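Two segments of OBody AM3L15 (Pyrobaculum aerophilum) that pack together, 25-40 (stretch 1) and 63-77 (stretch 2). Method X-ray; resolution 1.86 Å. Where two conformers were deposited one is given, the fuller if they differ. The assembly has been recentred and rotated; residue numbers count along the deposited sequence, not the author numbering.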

# COMPACT_ATOMS: atom_id res chain seq x y z
N GLY A 25 -5.30 -17.74 -10.79
CA GLY A 25 -4.17 -17.43 -11.68
C GLY A 25 -2.95 -17.47 -10.79
O GLY A 25 -2.99 -18.12 -9.72
N TRP A 26 -1.88 -16.81 -11.19
CA TRP A 26 -0.72 -16.79 -10.33
C TRP A 26 -0.54 -15.44 -9.66
O TRP A 26 -1.12 -14.43 -10.07
CB TRP A 26 0.55 -17.20 -11.08
CG TRP A 26 0.86 -16.32 -12.26
CD1 TRP A 26 1.69 -15.20 -12.28
CD2 TRP A 26 0.31 -16.46 -13.58
NE1 TRP A 26 1.66 -14.65 -13.57
CE2 TRP A 26 0.86 -15.41 -14.38
CE3 TRP A 26 -0.54 -17.42 -14.19
CZ2 TRP A 26 0.57 -15.28 -15.75
CZ3 TRP A 26 -0.81 -17.29 -15.57
CH2 TRP A 26 -0.27 -16.21 -16.32
N VAL A 27 0.33 -15.43 -8.64
CA VAL A 27 0.64 -14.16 -7.97
C VAL A 27 1.64 -13.40 -8.83
O VAL A 27 2.76 -13.85 -9.00
CB VAL A 27 1.12 -14.37 -6.51
CG1 VAL A 27 1.71 -13.05 -5.99
CG2 VAL A 27 -0.10 -14.86 -5.63
N ALA A 28 1.19 -12.30 -9.44
CA ALA A 28 2.06 -11.47 -10.30
C ALA A 28 2.88 -10.49 -9.46
O ALA A 28 3.96 -10.05 -9.89
CB ALA A 28 1.20 -10.65 -11.28
N HIS A 29 2.36 -10.07 -8.31
CA HIS A 29 3.05 -9.03 -7.53
C HIS A 29 2.50 -9.02 -6.11
O HIS A 29 1.31 -9.32 -5.92
CB HIS A 29 2.79 -7.62 -8.15
CG HIS A 29 3.62 -6.52 -7.52
ND1 HIS A 29 3.21 -5.80 -6.41
CD2 HIS A 29 4.83 -6.01 -7.88
CE1 HIS A 29 4.14 -4.91 -6.10
NE2 HIS A 29 5.14 -5.02 -6.97
N LEU A 30 3.38 -8.77 -5.13
CA LEU A 30 2.99 -8.61 -3.73
C LEU A 30 3.60 -7.34 -3.18
O LEU A 30 4.77 -7.02 -3.46
CB LEU A 30 3.48 -9.78 -2.86
CG LEU A 30 2.92 -11.19 -3.12
CD1 LEU A 30 3.88 -12.25 -2.46
CD2 LEU A 30 1.47 -11.32 -2.55
N GLY A 31 2.78 -6.62 -2.40
CA GLY A 31 3.19 -5.42 -1.70
C GLY A 31 2.60 -5.46 -0.30
O GLY A 31 1.38 -5.45 -0.11
N ASP A 32 3.47 -5.54 0.70
CA ASP A 32 3.05 -5.50 2.06
C ASP A 32 3.45 -4.09 2.60
O ASP A 32 4.64 -3.79 2.73
CB ASP A 32 3.75 -6.63 2.87
CG ASP A 32 3.35 -6.65 4.33
OD1 ASP A 32 2.93 -5.57 4.85
OD2 ASP A 32 3.47 -7.73 5.00
N TYR A 33 2.45 -3.26 2.96
CA TYR A 33 2.74 -1.92 3.42
C TYR A 33 2.22 -1.74 4.80
O TYR A 33 2.15 -0.62 5.29
CB TYR A 33 2.08 -0.87 2.45
CG TYR A 33 2.42 -1.18 1.03
CD1 TYR A 33 1.44 -1.68 0.13
CD2 TYR A 33 3.76 -1.02 0.56
CE1 TYR A 33 1.78 -2.02 -1.23
CE2 TYR A 33 4.10 -1.32 -0.79
CZ TYR A 33 3.10 -1.83 -1.67
OH TYR A 33 3.46 -2.15 -2.97
N GLY A 34 1.88 -2.83 5.46
CA GLY A 34 1.41 -2.68 6.84
C GLY A 34 -0.10 -2.84 6.88
O GLY A 34 -0.61 -3.96 6.80
N ARG A 35 -0.81 -1.71 6.97
CA ARG A 35 -2.26 -1.68 7.03
C ARG A 35 -2.96 -1.99 5.71
O ARG A 35 -4.10 -2.49 5.68
CB ARG A 35 -2.73 -0.32 7.58
CG ARG A 35 -2.71 -0.24 9.14
CD ARG A 35 -2.70 1.22 9.62
NE ARG A 35 -1.43 1.89 9.24
CZ ARG A 35 -1.27 3.22 9.18
NH1 ARG A 35 -2.29 4.03 9.43
NH2 ARG A 35 -0.08 3.75 8.84
N VAL A 36 -2.25 -1.74 4.61
CA VAL A 36 -2.62 -2.21 3.27
C VAL A 36 -1.63 -3.23 2.77
O VAL A 36 -0.42 -3.03 2.86
CB VAL A 36 -2.58 -0.99 2.28
CG1 VAL A 36 -2.98 -1.39 0.77
CG2 VAL A 36 -3.47 0.12 2.82
N LYS A 37 -2.13 -4.31 2.24
CA LYS A 37 -1.34 -5.29 1.54
C LYS A 37 -2.08 -5.61 0.24
O LYS A 37 -3.25 -5.72 0.25
CB LYS A 37 -1.20 -6.51 2.43
CG LYS A 37 -0.81 -6.19 3.86
CD LYS A 37 -0.29 -7.39 4.58
CE LYS A 37 0.29 -7.02 5.94
NZ LYS A 37 1.34 -7.90 6.51
N ILE A 38 -1.38 -5.71 -0.87
CA ILE A 38 -2.01 -5.89 -2.18
C ILE A 38 -1.36 -7.09 -2.86
O ILE A 38 -0.15 -7.20 -2.91
CB ILE A 38 -1.86 -4.62 -3.05
CG1 ILE A 38 -2.43 -3.39 -2.32
CG2 ILE A 38 -2.54 -4.81 -4.41
CD1 ILE A 38 -1.88 -1.98 -2.87
N VAL A 39 -2.18 -8.01 -3.35
CA VAL A 39 -1.72 -9.09 -4.19
C VAL A 39 -2.39 -8.89 -5.56
O VAL A 39 -3.63 -8.68 -5.65
CB VAL A 39 -1.99 -10.50 -3.55
CG1 VAL A 39 -3.33 -10.55 -2.94
CG2 VAL A 39 -1.88 -11.66 -4.61
N LYS A 40 -1.57 -8.90 -6.61
CA LYS A 40 -2.06 -8.76 -7.98
C LYS A 40 -2.05 -10.15 -8.64
O LYS A 40 -1.07 -10.87 -8.51
CB LYS A 40 -1.17 -7.80 -8.74
CG LYS A 40 -1.00 -6.47 -8.05
CD LYS A 40 -0.42 -5.46 -9.06
CE LYS A 40 -0.18 -4.20 -8.24
NZ LYS A 40 0.17 -3.09 -9.15
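Stretch 2, residues 63-77: LFKVFAELSREDVVV

Stretch 1 is a hairpin of two strands, one running up to Asp32 and the other from Val36 on, paired by backbone hydrogen bonds such as Gly31 N to Ile38 O at 3.0 Å. Stretch 2 lies on it in two ways. Its first part is the last portion of a helix, which packs on the hairpin through side chains. Its last part, from Val75, is a strand that pairs with the beginning of stretch 1.

The helix crosses the second strand at 58°, with the axes 10.2 Å apart at closest approach. Its angle to the first strand is 122°, at 11.5 Å. A type I turn from Phe67 to Leu70 follows, then a type II turn from Ser71 to Asp74. In the second turn Glu73 has a positive phi of 71°, and Ser71 N donates to Asp74 OD2 at 2.6 Å.

Phe67 covers the most surface. Its side chain points toward the hairpin with chi1 t, and the ring reaches both strands. Lys37 lies over one face: its CB is 3.8 Å from the ring centroid, nearly on the ring normal. Ile38 O meets the ring edge, 3.7 Å from Phe67 CE1. Leu30 CD2 is 3.7 Å from Phe67 CE1, and Val39 CB is 4.1 Å from the same atom. Lys37 also reaches Phe64, with CD 3.9 Å from Phe64 CD2 at the ring edge. The lysine's charge is met at its tip, where NZ forms a salt bridge with Asp32 OD2 at 2.6 Å. A water links Lys37 NZ (2.9 Å) to Phe64 O (2.6 Å).

Leu30 continues the apolar contact beyond the helix. Its CD2 is 4.0 Å from Leu70 CB, and its CD1 is 3.7 Å from Ser71 CA.

Val27 is the centre of the other end. Its side chain points toward stretch 2, with CG2 3.8 Å from Val76 CG1 and 4.2 Å from Leu70 CG. Its backbone holds the second turn: Val27 N donates to Asp74 O at 2.8 Å, and Glu73 N donates to Val27 O at 2.8 Å. The pairing then runs antiparallel. Gly25 and Val76 form a hydrogen-bonded pair, with Gly25 N to Val76 O at 3.1 Å and Val76 N to Gly25 O at 2.9 Å. Trp26 and Val75 form the non-hydrogen-bonded pair, their CA atoms 4.3 Å apart, and Trp26 CA makes a CA-H...O contact with Asp74 O at 3.1 Å.

Arg72 is exposed, but its end comes back to stretch 1, where NH1 lies 3.0 Å from Ala28 O. Its CZ is not modelled.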

# COMPACT_ATOMS: atom_id res chain seq x y z
N LEU A 63 -7.23 -13.48 6.63
CA LEU A 63 -6.67 -13.31 5.28
C LEU A 63 -5.29 -12.64 5.26
O LEU A 63 -4.49 -12.87 4.39
CB LEU A 63 -7.63 -12.60 4.34
CG LEU A 63 -9.01 -13.22 4.18
CD1 LEU A 63 -9.85 -12.47 3.24
CD2 LEU A 63 -8.86 -14.63 3.67
N PHE A 64 -5.03 -11.80 6.24
CA PHE A 64 -3.68 -11.29 6.43
C PHE A 64 -2.70 -12.39 6.80
O PHE A 64 -1.56 -12.31 6.40
CB PHE A 64 -3.63 -10.15 7.48
CG PHE A 64 -4.34 -8.87 7.06
CD1 PHE A 64 -5.70 -8.68 7.36
CD2 PHE A 64 -3.68 -7.88 6.35
CE1 PHE A 64 -6.37 -7.49 6.97
CE2 PHE A 64 -4.34 -6.70 5.97
CZ PHE A 64 -5.68 -6.51 6.26
N LYS A 65 -3.13 -13.40 7.55
CA LYS A 65 -2.28 -14.56 7.82
C LYS A 65 -2.03 -15.36 6.54
O LYS A 65 -0.92 -15.83 6.31
CB LYS A 65 -2.86 -15.46 8.95
N VAL A 66 -3.04 -15.52 5.69
CA VAL A 66 -2.84 -16.17 4.38
C VAL A 66 -1.87 -15.36 3.46
O VAL A 66 -0.95 -15.91 2.86
CB VAL A 66 -4.21 -16.45 3.67
CG1 VAL A 66 -4.00 -17.08 2.30
CG2 VAL A 66 -5.09 -17.37 4.54
N PHE A 67 -2.05 -14.04 3.40
CA PHE A 67 -1.17 -13.16 2.63
C PHE A 67 0.29 -13.41 2.99
O PHE A 67 1.13 -13.51 2.13
CB PHE A 67 -1.54 -11.66 2.84
CG PHE A 67 -0.67 -10.73 2.05
CD1 PHE A 67 -1.09 -10.27 0.79
CD2 PHE A 67 0.60 -10.37 2.53
CE1 PHE A 67 -0.28 -9.43 0.06
CE2 PHE A 67 1.43 -9.52 1.79
CZ PHE A 67 1.01 -9.05 0.57
N ALA A 68 0.57 -13.58 4.28
CA ALA A 68 1.89 -13.88 4.81
C ALA A 68 2.58 -15.14 4.23
O ALA A 68 3.82 -15.20 4.25
CB ALA A 68 1.82 -13.96 6.33
N GLU A 69 1.79 -16.13 3.76
CA GLU A 69 2.32 -17.39 3.18
C GLU A 69 2.50 -17.28 1.67
O GLU A 69 3.10 -18.14 1.04
CB GLU A 69 1.40 -18.59 3.47
CG GLU A 69 0.94 -18.75 4.91
CD GLU A 69 2.04 -19.25 5.83
OE1 GLU A 69 2.59 -18.44 6.59
OE2 GLU A 69 2.35 -20.45 5.78
N LEU A 70 1.99 -16.21 1.08
CA LEU A 70 2.08 -16.00 -0.36
C LEU A 70 3.46 -15.64 -0.90
O LEU A 70 4.20 -14.91 -0.28
CB LEU A 70 1.12 -14.90 -0.77
CG LEU A 70 -0.21 -15.07 -1.45
CD1 LEU A 70 -0.79 -16.44 -1.37
CD2 LEU A 70 -1.16 -14.08 -0.88
N SER A 71 3.75 -16.15 -2.10
CA SER A 71 4.96 -15.77 -2.85
C SER A 71 4.55 -15.50 -4.31
O SER A 71 3.58 -16.07 -4.81
CB SER A 71 5.99 -16.89 -2.77
OG SER A 71 6.45 -17.07 -1.44
N ARG A 72 5.34 -14.72 -5.01
CA ARG A 72 5.18 -14.58 -6.44
C ARG A 72 5.14 -15.93 -7.12
O ARG A 72 5.83 -16.83 -6.69
CB ARG A 72 6.34 -13.77 -7.03
CG ARG A 72 6.33 -12.34 -6.64
CD ARG A 72 7.33 -11.54 -7.39
NE ARG A 72 7.12 -11.69 -8.80
NH1 ARG A 72 6.83 -9.43 -9.23
NH2 ARG A 72 6.72 -10.99 -10.92
N GLU A 73 4.35 -16.01 -8.17
CA GLU A 73 4.17 -17.20 -8.99
C GLU A 73 3.37 -18.33 -8.25
O GLU A 73 3.19 -19.41 -8.83
CB GLU A 73 5.51 -17.72 -9.55
CG GLU A 73 6.32 -16.73 -10.42
CD GLU A 73 7.76 -17.10 -10.50
OE1 GLU A 73 8.06 -18.32 -10.43
OE2 GLU A 73 8.62 -16.19 -10.63
N ASP A 74 2.95 -18.12 -7.00
CA ASP A 74 2.06 -19.10 -6.35
C ASP A 74 0.75 -19.09 -7.15
O ASP A 74 0.33 -18.04 -7.69
CB ASP A 74 1.73 -18.75 -4.86
CG ASP A 74 2.92 -19.02 -3.86
OD1 ASP A 74 3.90 -19.71 -4.21
OD2 ASP A 74 2.85 -18.51 -2.71
N VAL A 75 0.10 -20.24 -7.25
CA VAL A 75 -1.15 -20.35 -7.96
C VAL A 75 -2.19 -20.23 -6.86
O VAL A 75 -2.10 -20.94 -5.82
CB VAL A 75 -1.28 -21.69 -8.72
CG1 VAL A 75 -2.67 -21.85 -9.39
CG2 VAL A 75 -0.20 -21.82 -9.76
N VAL A 76 -3.16 -19.35 -7.09
CA VAL A 76 -4.19 -18.99 -6.12
C VAL A 76 -5.58 -18.95 -6.72
O VAL A 76 -5.74 -18.88 -7.95
CB VAL A 76 -3.92 -17.62 -5.44
CG1 VAL A 76 -2.57 -17.63 -4.78
CG2 VAL A 76 -4.04 -16.42 -6.47
N VAL A 77 -6.60 -19.04 -5.84
CA VAL A 77 -8.00 -18.82 -6.16
C VAL A 77 -8.45 -17.85 -5.08
O VAL A 77 -8.24 -18.10 -3.86
CB VAL A 77 -8.79 -20.12 -6.11
CG1 VAL A 77 -10.29 -19.86 -6.22
CG2 VAL A 77 -8.35 -21.05 -7.25
O HOH W 1 0.33 -10.58 6.52